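Local coordinates for bacterial regulatory proteins, tetR family (PDB 3AQT), which probably binds DNA as a TetR-family transcriptional repressor, and binds resorcinol in a pocket formed largely of helices, at residues R50-A55 with L94-E99; V67-I72 with T82-F87; G148-V153 with S190-I195. One frame throughout, in Å; residues are numbered along the deposited sequence.

Contact 1. Residues R50-A55 with L94-E99; sequences RLITSA and LQAVAE
I52 and V97 are the closest backbone pair, their CA atoms 6.0 Å apart, where the axes of the two helical segments approach to 9.4 Å and cross at -75°. So steep a crossing confines the touch to about one turn of each helix, and the side chains involved are small or branched. V97 does most of the work from its side: with CG1 anti to the backbone N (chi1 170°), its other methyl, CG2, is left leaning against the first helix. V97 CG2 sits 3.8 Å from A55 CB and 3.9 Å from I52 O, so one branch bridges residues three apart on helix 41-62. In the TetR fold this is the seam between the first helix of the DNA-binding domain and the long helix 90-111 that runs on into the regulatory domain. I52 extends its CG1 arm to the methyl of A96, with I52 CG1 4.0 Å from A96 CB; the still closer approach of CD1 to this methyl is too short to be trusted. Around the seam, L93 packs against both I52 and A55, F87 lies on I52, and F143 of helix 138-146 backs V97.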
loop_
_atom_site.group_PDB
_atom_site.type_symbol
_atom_site.label_atom_id
_atom_site.label_comp_id
_atom_site.label_asym_id
_atom_site.label_seq_id
_atom_site.Cartn_x
_atom_site.Cartn_y
_atom_site.Cartn_z
ATOM N N ARG B 50 15.680 -10.930 23.926
ATOM C CA ARG B 50 14.885 -10.600 25.104
ATOM C C ARG B 50 14.090 -9.322 24.925
ATOM O O ARG B 50 12.973 -9.201 25.437
ATOM C CB ARG B 50 15.782 -10.485 26.331
ATOM C CG ARG B 50 16.380 -11.801 26.746
ATOM C CD ARG B 50 17.359 -11.630 27.879
ATOM N NE ARG B 50 18.056 -12.879 28.157
ATOM C CZ ARG B 50 18.979 -13.026 29.103
ATOM N NH1 ARG B 50 19.317 -11.993 29.867
ATOM N NH2 ARG B 50 19.559 -14.207 29.292
ATOM N N LEU B 51 14.669 -8.366 24.207
ATOM C CA LEU B 51 13.990 -7.105 23.938
ATOM C C LEU B 51 12.798 -7.371 23.032
ATOM O O LEU B 51 11.706 -6.839 23.253
ATOM C CB LEU B 51 14.948 -6.107 23.279
ATOM C CG LEU B 51 15.959 -5.484 24.248
ATOM C CD1 LEU B 51 16.959 -4.643 23.497
ATOM C CD2 LEU B 51 15.214 -4.637 25.275
ATOM N N ILE B 52 13.003 -8.213 22.023
ATOM C CA ILE B 52 11.934 -8.560 21.095
ATOM C C ILE B 52 10.779 -9.194 21.868
ATOM O O ILE B 52 9.615 -8.829 21.680
ATOM C CB ILE B 52 12.442 -9.538 20.009
ATOM C CG1 ILE B 52 13.433 -8.815 19.094
ATOM C CG2 ILE B 52 11.283 -10.075 19.191
ATOM C CD1 ILE B 52 12.990 -7.500 18.478
ATOM N N THR B 53 11.110 -10.137 22.746
ATOM C CA THR B 53 10.113 -10.827 23.562
ATOM C C THR B 53 9.400 -9.835 24.473
ATOM O O THR B 53 8.178 -9.895 24.643
ATOM C CB THR B 53 10.776 -11.929 24.439
ATOM O OG1 THR B 53 11.389 -12.907 23.590
ATOM C CG2 THR B 53 9.742 -12.622 25.329
ATOM N N SER B 54 10.165 -8.921 25.057
ATOM C CA SER B 54 9.587 -7.923 25.950
ATOM C C SER B 54 8.598 -7.041 25.196
ATOM O O SER B 54 7.443 -6.878 25.610
ATOM C CB SER B 54 10.691 -7.056 26.565
ATOM O OG SER B 54 10.131 -6.105 27.455
ATOM N N ALA B 55 9.060 -6.483 24.081
ATOM C CA ALA B 55 8.227 -5.619 23.255
ATOM C C ALA B 55 6.945 -6.315 22.829
ATOM O O ALA B 55 5.871 -5.726 22.893
ATOM C CB ALA B 55 9.005 -5.158 22.020
ATOM N N LEU B 94 10.385 -2.618 16.154
ATOM C CA LEU B 94 8.994 -2.794 15.765
ATOM C C LEU B 94 8.949 -3.818 14.632
ATOM O O LEU B 94 8.121 -4.729 14.615
ATOM C CB LEU B 94 8.419 -1.463 15.282
ATOM C CG LEU B 94 6.981 -1.118 15.675
ATOM C CD1 LEU B 94 6.032 -2.253 15.287
ATOM C CD2 LEU B 94 6.926 -0.872 17.185
ATOM N N GLN B 95 9.866 -3.664 13.690
ATOM C CA GLN B 95 9.937 -4.563 12.561
ATOM C C GLN B 95 10.226 -6.003 12.969
ATOM O O GLN B 95 9.664 -6.937 12.391
ATOM C CB GLN B 95 10.976 -4.051 11.570
ATOM C CG GLN B 95 10.457 -2.878 10.764
ATOM C CD GLN B 95 11.478 -2.348 9.793
ATOM O OE1 GLN B 95 12.245 -3.109 9.197
ATOM N NE2 GLN B 95 11.491 -1.038 9.614
ATOM N N ALA B 96 11.083 -6.187 13.968
ATOM C CA ALA B 96 11.411 -7.525 14.443
ATOM C C ALA B 96 10.178 -8.162 15.064
ATOM O O ALA B 96 9.923 -9.346 14.867
ATOM C CB ALA B 96 12.537 -7.468 15.457
ATOM N N VAL B 97 9.407 -7.371 15.804
ATOM C CA VAL B 97 8.192 -7.871 16.433
ATOM C C VAL B 97 7.170 -8.256 15.358
ATOM O O VAL B 97 6.487 -9.275 15.476
ATOM C CB VAL B 97 7.590 -6.802 17.394
ATOM C CG1 VAL B 97 6.198 -7.209 17.860
ATOM C CG2 VAL B 97 8.502 -6.637 18.597
ATOM N N ALA B 98 7.065 -7.437 14.312
ATOM C CA ALA B 98 6.138 -7.716 13.215
ATOM C C ALA B 98 6.586 -8.974 12.460
ATOM O O ALA B 98 5.758 -9.797 12.074
ATOM C CB ALA B 98 6.069 -6.524 12.257
ATOM N N GLU B 99 7.892 -9.122 12.249
ATOM C CA GLU B 99 8.397 -10.307 11.557
ATOM C C GLU B 99 7.992 -11.546 12.342
ATOM O O GLU B 99 7.545 -12.545 11.769
ATOM C CB GLU B 99 9.923 -10.273 11.419
ATOM C CG GLU B 99 10.433 -9.449 10.244
ATOM C CD GLU B 99 11.889 -9.754 9.894
ATOM O OE1 GLU B 99 12.486 -10.673 10.498
ATOM O OE2 GLU B 99 12.443 -9.076 9.002
#

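Contact 2. Residues V67-I72 with T82-F87; sequences VGIAEI and TFYNYF
I69 meets F83 in an apolar contact within the predicted helix-turn-helix motif, between the start of helix 69-75 and the 3-10 segment 82-85. In TetR proteins the second helical element of this motif is the one that normally enters the DNA groove; here its counterpart precedes helix 90-111 and meets the first element, in these two segments, through apolar side-chain packing. The CA atoms of I69 and F83 are 7.5 Å apart, and both CB atoms are directed across the gap. The isoleucine makes the approach with the end of its longer branch: I69 CD1 lies 3.3 Å from F83 CB and 3.6 Å from F83 CG, so it sits at the root of the phenyl group rather than beyond its far rim. I69 CB is over one face of the same ring. The chi1 of I69 is 93°, well away from a staggered value, and it is with this twist that CD1 comes against the phenylalanine. With CG anti to the backbone N (chi1 179°), the F83 ring is directed towards helix 69-75 and onto L93 of helix 90-111, against which I72 rests as well. Through L93, both halves of the motif therefore lean on the same long helix. Y84 lies on the more exposed side of F83: F83 CD2 stands 3.6 Å above the plane of the Y84 ring, over its centre, an edge of one ring turned to the face of the other. The phenol end reaches back to helix 69-75, with Y84 OH 4.3 Å from I69 CG2.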
loop_
_atom_site.group_PDB
_atom_site.type_symbol
_atom_site.label_atom_id
_atom_site.label_comp_id
_atom_site.label_asym_id
_atom_site.label_seq_id
_atom_site.Cartn_x
_atom_site.Cartn_y
_atom_site.Cartn_z
ATOM N N VAL B 67 3.508 1.630 24.139
ATOM C CA VAL B 67 4.610 1.051 24.904
ATOM C C VAL B 67 5.926 1.717 24.542
ATOM O O VAL B 67 6.348 1.685 23.388
ATOM C CB VAL B 67 4.747 -0.467 24.644
ATOM C CG1 VAL B 67 5.889 -1.026 25.464
ATOM C CG2 VAL B 67 3.448 -1.181 24.988
ATOM N N GLY B 68 6.579 2.311 25.535
ATOM C CA GLY B 68 7.840 2.978 25.283
ATOM C C GLY B 68 9.009 2.053 25.505
ATOM O O GLY B 68 8.853 0.985 26.099
ATOM N N ILE B 69 10.190 2.458 25.061
ATOM C CA ILE B 69 11.347 1.597 25.213
ATOM C C ILE B 69 11.818 1.461 26.657
ATOM O O ILE B 69 12.543 0.526 26.992
ATOM C CB ILE B 69 12.523 2.059 24.297
ATOM C CG1 ILE B 69 13.451 2.986 25.056
ATOM C CG2 ILE B 69 11.984 2.733 23.041
ATOM C CD1 ILE B 69 14.622 2.288 25.731
ATOM N N ALA B 70 11.414 2.383 27.519
ATOM C CA ALA B 70 11.820 2.285 28.915
ATOM C C ALA B 70 11.159 1.051 29.515
ATOM O O ALA B 70 11.797 0.253 30.196
ATOM C CB ALA B 70 11.397 3.530 29.684
ATOM N N GLU B 71 9.873 0.892 29.248
ATOM C CA GLU B 71 9.155 -0.252 29.775
ATOM C C GLU B 71 9.645 -1.563 29.138
ATOM O O GLU B 71 9.684 -2.608 29.781
ATOM C CB GLU B 71 7.657 -0.069 29.544
ATOM C CG GLU B 71 6.825 -1.099 30.261
ATOM C CD GLU B 71 5.355 -0.757 30.274
ATOM O OE1 GLU B 71 4.596 -1.489 30.954
ATOM O OE2 GLU B 71 4.964 0.235 29.609
ATOM N N ILE B 72 10.031 -1.493 27.872
ATOM C CA ILE B 72 10.522 -2.656 27.151
ATOM C C ILE B 72 11.875 -3.099 27.695
ATOM O O ILE B 72 12.147 -4.294 27.807
ATOM C CB ILE B 72 10.645 -2.333 25.645
ATOM C CG1 ILE B 72 9.245 -2.212 25.044
ATOM C CG2 ILE B 72 11.465 -3.393 24.932
ATOM C CD1 ILE B 72 9.190 -1.559 23.664
ATOM N N THR B 82 20.513 1.878 27.902
ATOM C CA THR B 82 21.350 0.954 27.146
ATOM C C THR B 82 20.666 0.324 25.936
ATOM O O THR B 82 21.280 -0.448 25.202
ATOM C CB THR B 82 21.885 -0.174 28.060
ATOM O OG1 THR B 82 20.799 -1.001 28.498
ATOM C CG2 THR B 82 22.570 0.417 29.278
ATOM N N PHE B 83 19.400 0.665 25.719
ATOM C CA PHE B 83 18.644 0.109 24.601
ATOM C C PHE B 83 19.339 0.248 23.254
ATOM O O PHE B 83 19.516 -0.735 22.532
ATOM C CB PHE B 83 17.271 0.770 24.505
ATOM C CG PHE B 83 16.434 0.261 23.363
ATOM C CD1 PHE B 83 15.705 -0.921 23.486
ATOM C CD2 PHE B 83 16.385 0.954 22.157
ATOM C CE1 PHE B 83 14.938 -1.404 22.423
ATOM C CE2 PHE B 83 15.622 0.480 21.090
ATOM C CZ PHE B 83 14.897 -0.702 21.224
ATOM N N TYR B 84 19.727 1.473 22.917
ATOM C CA TYR B 84 20.378 1.753 21.643
ATOM C C TYR B 84 21.737 1.093 21.466
ATOM O O TYR B 84 22.513 1.458 20.584
ATOM C CB TYR B 84 20.449 3.266 21.437
ATOM C CG TYR B 84 19.062 3.852 21.353
ATOM C CD1 TYR B 84 18.270 3.636 20.230
ATOM C CD2 TYR B 84 18.500 4.526 22.434
ATOM C CE1 TYR B 84 16.949 4.069 20.183
ATOM C CE2 TYR B 84 17.178 4.965 22.401
ATOM C CZ TYR B 84 16.405 4.732 21.272
ATOM O OH TYR B 84 15.087 5.139 21.232
ATOM N N ASN B 85 22.016 0.105 22.304
ATOM C CA ASN B 85 23.254 -0.646 22.196
ATOM C C ASN B 85 22.927 -1.932 21.449
ATOM O O ASN B 85 23.823 -2.687 21.075
ATOM C CB ASN B 85 23.793 -1.000 23.578
ATOM C CG ASN B 85 24.822 -0.010 24.078
ATOM O OD1 ASN B 85 25.259 -0.090 25.223
ATOM N ND2 ASN B 85 25.224 0.924 23.220
ATOM N N TYR B 86 21.636 -2.171 21.230
ATOM C CA TYR B 86 21.179 -3.387 20.564
ATOM C C TYR B 86 20.319 -3.126 19.333
ATOM O O TYR B 86 20.201 -3.983 18.461
ATOM C CB TYR B 86 20.409 -4.234 21.570
ATOM C CG TYR B 86 21.160 -4.417 22.867
ATOM C CD1 TYR B 86 22.229 -5.312 22.960
ATOM C CD2 TYR B 86 20.815 -3.680 23.998
ATOM C CE1 TYR B 86 22.933 -5.468 24.152
ATOM C CE2 TYR B 86 21.512 -3.825 25.193
ATOM C CZ TYR B 86 22.566 -4.719 25.266
ATOM O OH TYR B 86 23.245 -4.868 26.455
ATOM N N PHE B 87 19.706 -1.947 19.281
ATOM C CA PHE B 87 18.881 -1.533 18.146
ATOM C C PHE B 87 19.204 -0.066 17.852
ATOM O O PHE B 87 19.345 0.743 18.771
ATOM C CB PHE B 87 17.396 -1.674 18.477
ATOM C CG PHE B 87 16.908 -3.095 18.499
ATOM C CD1 PHE B 87 16.510 -3.725 17.323
ATOM C CD2 PHE B 87 16.869 -3.814 19.693
ATOM C CE1 PHE B 87 16.081 -5.048 17.334
ATOM C CE2 PHE B 87 16.445 -5.133 19.711
ATOM C CZ PHE B 87 16.051 -5.752 18.529
#

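Contact 3. Residues G148-V153 with S190-I195; sequences GAAHPV and SLIAAI
I192 reaches from helix 180-199 to A150 and H151 in the first turn of helix 150-157, and nearly all of its contact is made at the tip. Its CB points at the other segment but remains 5.6 Å from A150 CB. The next carbon, CG1, lies anti to the carbonyl carbon (chi1 -65°) and closes the gap to 4.6 Å from A150 CB. An extended second torsion (chi2 166°) carries CD1 the rest of the way. I192 CD1 comes 3.6 Å from H151 N, 3.7 Å from H151 CB and 4.2 Å from A150 CB, touching backbone and side chains. I192 CD1 lies at the edge of the imidazole, close to its plane, 4.0 Å from H151 ND1; the two side chains cross at about a right angle. The other ring nitrogen, NE2, is hydrogen-bonded to T185 of the same chain, which helps fix the ring's rotation, and the histidine packs on A193 of the second subunit. Bound resorcinol is about 11 Å from the I192 side chain. Such packing on helix 180-199, which meets the same helix of the second subunit at S190 (a weak OG-OG hydrogen bond), is consistent with the core and dimer interface of a TetR-type C-terminal domain.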
loop_
_atom_site.group_PDB
_atom_site.type_symbol
_atom_site.label_atom_id
_atom_site.label_comp_id
_atom_site.label_asym_id
_atom_site.label_seq_id
_atom_site.Cartn_x
_atom_site.Cartn_y
_atom_site.Cartn_z
ATOM N N GLY B 148 4.578 2.154 8.630
ATOM C CA GLY B 148 4.662 2.363 7.195
ATOM C C GLY B 148 5.547 1.326 6.537
ATOM O O GLY B 148 5.537 1.162 5.318
ATOM N N ALA B 149 6.320 0.628 7.358
ATOM C CA ALA B 149 7.209 -0.397 6.859
ATOM C C ALA B 149 6.503 -1.749 6.865
ATOM O O ALA B 149 7.145 -2.789 6.720
ATOM C CB ALA B 149 8.480 -0.454 7.712
ATOM N N ALA B 150 5.183 -1.741 7.025
ATOM C CA ALA B 150 4.426 -2.991 7.030
ATOM C C ALA B 150 4.659 -3.751 5.728
ATOM O O ALA B 150 4.927 -4.949 5.735
ATOM C CB ALA B 150 2.943 -2.716 7.207
ATOM N N HIS B 151 4.577 -3.042 4.611
ATOM C CA HIS B 151 4.763 -3.667 3.314
ATOM C C HIS B 151 6.099 -4.390 3.183
ATOM O O HIS B 151 6.139 -5.557 2.807
ATOM C CB HIS B 151 4.628 -2.632 2.199
ATOM C CG HIS B 151 4.602 -3.234 0.831
ATOM N ND1 HIS B 151 3.487 -3.863 0.316
ATOM C CD2 HIS B 151 5.570 -3.358 -0.109
ATOM C CE1 HIS B 151 3.771 -4.349 -0.879
ATOM N NE2 HIS B 151 5.028 -4.056 -1.160
ATOM N N PRO B 152 7.215 -3.704 3.477
ATOM C CA PRO B 152 8.530 -4.355 3.366
ATOM C C PRO B 152 8.657 -5.597 4.257
ATOM O O PRO B 152 9.279 -6.585 3.865
ATOM C CB PRO B 152 9.506 -3.248 3.782
ATOM C CG PRO B 152 8.782 -1.990 3.443
ATOM C CD PRO B 152 7.361 -2.285 3.850
ATOM N N VAL B 153 8.086 -5.537 5.459
ATOM C CA VAL B 153 8.139 -6.666 6.383
ATOM C C VAL B 153 7.320 -7.822 5.818
ATOM O O VAL B 153 7.783 -8.956 5.766
ATOM C CB VAL B 153 7.590 -6.291 7.784
ATOM C CG1 VAL B 153 7.578 -7.522 8.683
ATOM C CG2 VAL B 153 8.449 -5.197 8.415
ATOM N N SER B 190 -2.481 -4.235 -1.471
ATOM C CA SER B 190 -3.943 -4.269 -1.354
ATOM C C SER B 190 -4.384 -4.734 0.024
ATOM O O SER B 190 -5.357 -4.221 0.580
ATOM C CB SER B 190 -4.546 -5.221 -2.383
ATOM O OG SER B 190 -4.340 -4.748 -3.699
ATOM N N LEU B 191 -3.676 -5.720 0.565
ATOM C CA LEU B 191 -4.010 -6.256 1.878
ATOM C C LEU B 191 -3.970 -5.140 2.910
ATOM O O LEU B 191 -4.922 -4.947 3.668
ATOM C CB LEU B 191 -3.024 -7.361 2.268
ATOM C CG LEU B 191 -3.217 -8.006 3.647
ATOM C CD1 LEU B 191 -4.460 -8.884 3.648
ATOM C CD2 LEU B 191 -1.991 -8.841 3.986
ATOM N N ILE B 192 -2.866 -4.397 2.924
ATOM C CA ILE B 192 -2.698 -3.300 3.865
ATOM C C ILE B 192 -3.850 -2.295 3.763
ATOM O O ILE B 192 -4.473 -1.948 4.772
ATOM C CB ILE B 192 -1.343 -2.583 3.629
ATOM C CG1 ILE B 192 -0.200 -3.550 3.956
ATOM C CG2 ILE B 192 -1.265 -1.315 4.476
ATOM C CD1 ILE B 192 1.176 -3.105 3.466
ATOM N N ALA B 193 -4.136 -1.831 2.550
ATOM C CA ALA B 193 -5.222 -0.880 2.360
ATOM C C ALA B 193 -6.514 -1.521 2.829
ATOM O O ALA B 193 -7.307 -0.902 3.546
ATOM C CB ALA B 193 -5.335 -0.492 0.902
ATOM N N ALA B 194 -6.728 -2.768 2.430
ATOM C CA ALA B 194 -7.943 -3.472 2.818
ATOM C C ALA B 194 -8.111 -3.541 4.336
ATOM O O ALA B 194 -9.194 -3.300 4.863
ATOM C CB ALA B 194 -7.946 -4.883 2.220
ATOM N N ILE B 195 -7.038 -3.866 5.042
ATOM C CA ILE B 195 -7.118 -3.978 6.492
ATOM C C ILE B 195 -7.285 -2.617 7.166
ATOM O O ILE B 195 -7.992 -2.497 8.165
ATOM C CB ILE B 195 -5.879 -4.744 7.029
ATOM C CG1 ILE B 195 -5.989 -6.208 6.590
ATOM C CG2 ILE B 195 -5.768 -4.619 8.551
ATOM C CD1 ILE B 195 -6.280 -6.583 5.136
#

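How the contacts relate
Along the chain, contact 2 falls between the two halves of contact 1, and contact 3 follows both. Contacts 1 and 2 have centres 11 Å apart within the family's DNA-binding region and touch directly: S54 OG probably hydrogen-bonds to I72 O at 2.7 Å, and L51 packs on F87. Contact 3 lies in the C-terminal region, its centre 18 Å from contact 1 and 25 Å from contact 2. Helix 90-111 joins the two regions, since Q95, A98 and E99 of contact 1 pack on V153 of contact 3. Contacts 2 and 3 do not touch. Because helix 90-111 also carries the pocket residue L109, it is a plausible path between ligand and DNA-binding region.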